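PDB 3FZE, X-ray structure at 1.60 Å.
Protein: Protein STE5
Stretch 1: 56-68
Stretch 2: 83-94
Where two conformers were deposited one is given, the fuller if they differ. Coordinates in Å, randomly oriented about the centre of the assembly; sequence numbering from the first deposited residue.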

# COMPACT_ATOMS: atom_id res chain seq x y z
N PHE A 56 2.56 5.58 -5.22
CA PHE A 56 1.66 5.36 -4.11
C PHE A 56 0.26 5.83 -4.47
O PHE A 56 0.07 6.59 -5.42
CB PHE A 56 2.11 6.13 -2.87
CG PHE A 56 1.83 7.60 -2.93
CD1 PHE A 56 0.70 8.13 -2.33
CD2 PHE A 56 2.67 8.45 -3.64
CE1 PHE A 56 0.42 9.49 -2.40
CE2 PHE A 56 2.41 9.81 -3.72
CZ PHE A 56 1.28 10.33 -3.11
N CYS A 57 -0.70 5.37 -3.69
CA CYS A 57 -2.05 5.89 -3.75
C CYS A 57 -2.66 5.74 -2.36
O CYS A 57 -2.60 4.67 -1.78
CB CYS A 57 -2.86 5.12 -4.77
SG CYS A 57 -4.54 5.75 -4.99
N PHE A 58 -3.21 6.83 -1.84
CA PHE A 58 -3.93 6.82 -0.57
C PHE A 58 -5.43 6.85 -0.85
O PHE A 58 -5.89 7.64 -1.67
CB PHE A 58 -3.56 8.04 0.27
CG PHE A 58 -2.24 7.91 0.97
CD1 PHE A 58 -2.11 7.09 2.08
CD2 PHE A 58 -1.15 8.64 0.54
CE1 PHE A 58 -0.88 6.98 2.74
CE2 PHE A 58 0.08 8.54 1.20
CZ PHE A 58 0.21 7.70 2.28
N VAL A 59 -6.17 5.99 -0.15
CA VAL A 59 -7.62 5.86 -0.33
C VAL A 59 -8.30 5.94 1.02
O VAL A 59 -7.82 5.35 1.99
CB VAL A 59 -7.96 4.52 -1.00
CG1 VAL A 59 -9.48 4.39 -1.23
CG2 VAL A 59 -7.20 4.39 -2.31
N ASP A 60 -9.42 6.66 1.10
CA ASP A 60 -10.14 6.73 2.37
C ASP A 60 -11.06 5.53 2.60
O ASP A 60 -11.17 4.64 1.75
CB ASP A 60 -10.85 8.10 2.59
CG ASP A 60 -12.13 8.27 1.77
OD1 ASP A 60 -12.68 7.29 1.23
OD2 ASP A 60 -12.60 9.43 1.69
N ARG A 61 -11.70 5.48 3.76
CA ARG A 61 -12.49 4.31 4.13
C ARG A 61 -13.73 4.10 3.27
O ARG A 61 -14.31 3.02 3.27
CB ARG A 61 -12.86 4.35 5.61
CG ARG A 61 -13.76 5.48 6.01
CD ARG A 61 -13.94 5.47 7.52
NE ARG A 61 -14.90 6.47 7.97
CZ ARG A 61 -15.27 6.64 9.23
NH1 ARG A 61 -14.76 5.86 10.19
NH2 ARG A 61 -16.15 7.57 9.55
N ASN A 62 -14.11 5.14 2.52
CA ASN A 62 -15.23 5.04 1.58
C ASN A 62 -14.80 4.92 0.12
O ASN A 62 -15.60 5.13 -0.79
CB ASN A 62 -16.17 6.23 1.77
CG ASN A 62 -16.81 6.21 3.12
OD1 ASN A 62 -17.43 5.21 3.50
ND2 ASN A 62 -16.65 7.29 3.88
N ASN A 63 -13.53 4.57 -0.07
CA ASN A 63 -12.96 4.27 -1.40
C ASN A 63 -12.71 5.49 -2.29
O ASN A 63 -12.60 5.37 -3.51
CB ASN A 63 -13.79 3.22 -2.14
CG ASN A 63 -13.03 2.59 -3.28
OD1 ASN A 63 -11.87 2.21 -3.11
ND2 ASN A 63 -13.66 2.51 -4.45
N TYR A 64 -12.59 6.66 -1.67
CA TYR A 64 -12.19 7.86 -2.39
C TYR A 64 -10.68 8.07 -2.41
O TYR A 64 -10.00 7.94 -1.38
CB TYR A 64 -12.84 9.11 -1.79
CG TYR A 64 -14.33 9.11 -2.00
CD1 TYR A 64 -14.87 9.51 -3.22
CD2 TYR A 64 -15.19 8.67 -1.01
CE1 TYR A 64 -16.24 9.50 -3.43
CE2 TYR A 64 -16.56 8.66 -1.21
CZ TYR A 64 -17.08 9.08 -2.42
OH TYR A 64 -18.45 9.07 -2.63
N VAL A 65 -10.17 8.40 -3.59
CA VAL A 65 -8.74 8.64 -3.77
C VAL A 65 -8.37 9.97 -3.15
O VAL A 65 -8.96 11.00 -3.49
CB VAL A 65 -8.36 8.67 -5.27
CG1 VAL A 65 -6.88 9.05 -5.44
CG2 VAL A 65 -8.67 7.34 -5.94
N LEU A 66 -7.38 9.95 -2.27
CA LEU A 66 -6.95 11.15 -1.56
C LEU A 66 -5.73 11.80 -2.21
O LEU A 66 -5.63 13.02 -2.30
CB LEU A 66 -6.67 10.84 -0.09
CG LEU A 66 -7.84 10.21 0.68
CD1 LEU A 66 -7.46 9.99 2.13
CD2 LEU A 66 -9.09 11.09 0.58
N ASP A 67 -4.79 10.97 -2.66
CA ASP A 67 -3.63 11.48 -3.36
C ASP A 67 -2.93 10.27 -3.95
O ASP A 67 -3.22 9.13 -3.58
CB ASP A 67 -2.71 12.25 -2.43
CG ASP A 67 -1.73 13.13 -3.18
OD1 ASP A 67 -1.97 13.39 -4.38
OD2 ASP A 67 -0.73 13.55 -2.57
N TYR A 68 -2.03 10.52 -4.89
CA TYR A 68 -1.39 9.44 -5.61
C TYR A 68 -0.23 10.00 -6.41
O TYR A 68 -0.13 11.20 -6.60
CB TYR A 68 -2.37 8.78 -6.58
CG TYR A 68 -2.87 9.74 -7.62
CD1 TYR A 68 -2.14 9.98 -8.77
CD2 TYR A 68 -4.05 10.45 -7.42
CE1 TYR A 68 -2.58 10.89 -9.71
CE2 TYR A 68 -4.50 11.34 -8.35
CZ TYR A 68 -3.77 11.56 -9.50
OH TYR A 68 -4.23 12.47 -10.42
N ASN A 83 -2.19 15.25 6.79
CA ASN A 83 -3.13 16.19 6.17
C ASN A 83 -4.26 15.50 5.42
O ASN A 83 -5.32 16.09 5.20
CB ASN A 83 -2.39 17.14 5.22
CG ASN A 83 -1.65 18.24 5.96
OD1 ASN A 83 -1.82 18.41 7.16
ND2 ASN A 83 -0.82 18.99 5.23
N LEU A 84 -4.04 14.25 5.04
CA LEU A 84 -5.02 13.53 4.23
C LEU A 84 -6.31 13.23 5.00
O LEU A 84 -7.34 12.94 4.40
CB LEU A 84 -4.42 12.25 3.64
CG LEU A 84 -3.32 12.45 2.59
CD1 LEU A 84 -3.03 11.15 1.88
CD2 LEU A 84 -3.72 13.51 1.57
N LYS A 85 -6.24 13.32 6.33
CA LYS A 85 -7.42 13.21 7.19
C LYS A 85 -8.52 14.18 6.78
O LYS A 85 -9.71 13.90 6.97
CB LYS A 85 -7.03 13.45 8.65
CG LYS A 85 -6.39 12.25 9.34
CD LYS A 85 -5.87 12.60 10.74
CE LYS A 85 -4.40 12.99 10.71
NZ LYS A 85 -3.83 13.17 12.07
N SER A 86 -8.12 15.32 6.23
CA SER A 86 -9.06 16.38 5.88
C SER A 86 -9.21 16.56 4.38
O SER A 86 -9.81 17.53 3.92
CB SER A 86 -8.62 17.69 6.52
OG SER A 86 -7.44 18.18 5.92
N LYS A 87 -8.65 15.63 3.61
CA LYS A 87 -8.69 15.72 2.15
C LYS A 87 -10.03 15.31 1.56
O LYS A 87 -10.51 14.18 1.77
CB LYS A 87 -7.56 14.88 1.51
CG LYS A 87 -7.47 15.00 -0.00
CD LYS A 87 -7.13 16.42 -0.42
CE LYS A 87 -7.04 16.55 -1.94
NZ LYS A 87 -5.96 15.69 -2.51
N SER A 88 -10.64 16.22 0.81
CA SER A 88 -11.88 15.94 0.11
C SER A 88 -11.57 15.29 -1.23
O SER A 88 -10.47 15.44 -1.77
CB SER A 88 -12.69 17.22 -0.09
OG SER A 88 -13.22 17.69 1.14
N SER A 89 -12.54 14.55 -1.76
CA SER A 89 -12.36 13.87 -3.04
C SER A 89 -13.68 13.28 -3.51
O SER A 89 -14.43 12.72 -2.73
CB SER A 89 -11.36 12.74 -2.90
OG SER A 89 -11.40 11.89 -4.05
N SER A 90 -13.92 13.38 -4.82
CA SER A 90 -15.09 12.76 -5.42
C SER A 90 -14.70 11.60 -6.34
O SER A 90 -15.56 11.04 -7.03
CB SER A 90 -15.90 13.79 -6.19
OG SER A 90 -15.15 14.31 -7.28
N THR A 91 -13.42 11.25 -6.36
CA THR A 91 -12.91 10.20 -7.25
C THR A 91 -12.85 8.84 -6.56
O THR A 91 -12.07 8.65 -5.63
CB THR A 91 -11.49 10.53 -7.76
OG1 THR A 91 -11.48 11.83 -8.37
CG2 THR A 91 -11.02 9.48 -8.77
N GLN A 92 -13.67 7.91 -7.02
CA GLN A 92 -13.64 6.54 -6.50
C GLN A 92 -12.42 5.78 -7.01
O GLN A 92 -12.06 5.87 -8.18
CB GLN A 92 -14.91 5.77 -6.88
CG GLN A 92 -16.10 6.12 -6.00
CD GLN A 92 -16.05 5.44 -4.64
OE1 GLN A 92 -16.17 4.21 -4.52
NE2 GLN A 92 -15.90 6.25 -3.59
N PHE A 93 -11.78 5.03 -6.12
CA PHE A 93 -10.63 4.22 -6.49
C PHE A 93 -11.00 2.90 -7.17
O PHE A 93 -11.95 2.23 -6.80
CB PHE A 93 -9.77 3.92 -5.27
CG PHE A 93 -8.65 2.97 -5.56
CD1 PHE A 93 -7.45 3.43 -6.07
CD2 PHE A 93 -8.82 1.60 -5.38
CE1 PHE A 93 -6.42 2.56 -6.37
CE2 PHE A 93 -7.79 0.72 -5.67
CZ PHE A 93 -6.60 1.20 -6.17
N SER A 94 -10.20 2.52 -8.16
CA SER A 94 -10.21 1.16 -8.70
C SER A 94 -8.82 0.88 -9.24
O SER A 94 -8.08 1.82 -9.57
CB SER A 94 -11.25 0.99 -9.81
OG SER A 94 -10.90 1.76 -10.96
O HOH W 1 -11.95 11.88 2.71

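Two apolar clusters anchor the second stretch to the hairpin formed by residues 56-68. In the larger, Phe93, buried and with chi1 in the t well, directs its CA-to-CB bond toward the hairpin. Val59 CG2 lies 3.8 Å from Phe93 CG, Cys57 SG 3.9 Å from Phe93 CD1, and Val65 CG2 3.7 Å from Phe93 CB. A flat ring can meet several small, compact side chains at once, and here its edge lies near Val65 while Val59 and Cys57 approach obliquely. In the second cluster Leu84, on a 3-10 segment, packs CD1 3.4 Å from Phe58 CD2 and CB 4.1 Å from Leu66 CD1; its methyl CD1 reaches the ring while CB, nearer the backbone, meets Leu66, so one aliphatic side chain touches both.

Beside the Phe93 cluster the backbones meet in a single bridge, Tyr64 with Gln92. Val65 N donates to Thr91 O (2.8 Å) and Phe93 N to Asn63 O (2.8 Å), both nearly linear, so main-chain polarity is satisfied beside the buried side chains. Asn63 closes the type I turn begun at Asp60 with phi positive, a conformation asparagine tolerates well. Its amide also suits the place because one nitrogen can serve two acceptors: ND2 donates to Phe93 O at 2.9 Å and to Gln92 OE1 at 3.0 Å. Gln92 returns the favour through NE2, which donates to Asn62 O (3.0 Å) and lies over one face of the Tyr64 ring, 3.3 Å from Tyr64 CE1.

Farther out, side chains of the second stretch reach hairpin carbonyls. The short Ser89 hydroxyl donates to Val65 O (OG to O, 2.7 Å) and accepts from Thr91 N (3.1 Å to OG), bracing its own loop. Lys87, longer and exposed, carries its ammonium to Leu66 O (NZ to O, 2.7 Å). Finally, a water donates to Asp60 OD2 (2.7 Å) and Lys87 O (2.9 Å), bridging two acceptors that could not bond directly.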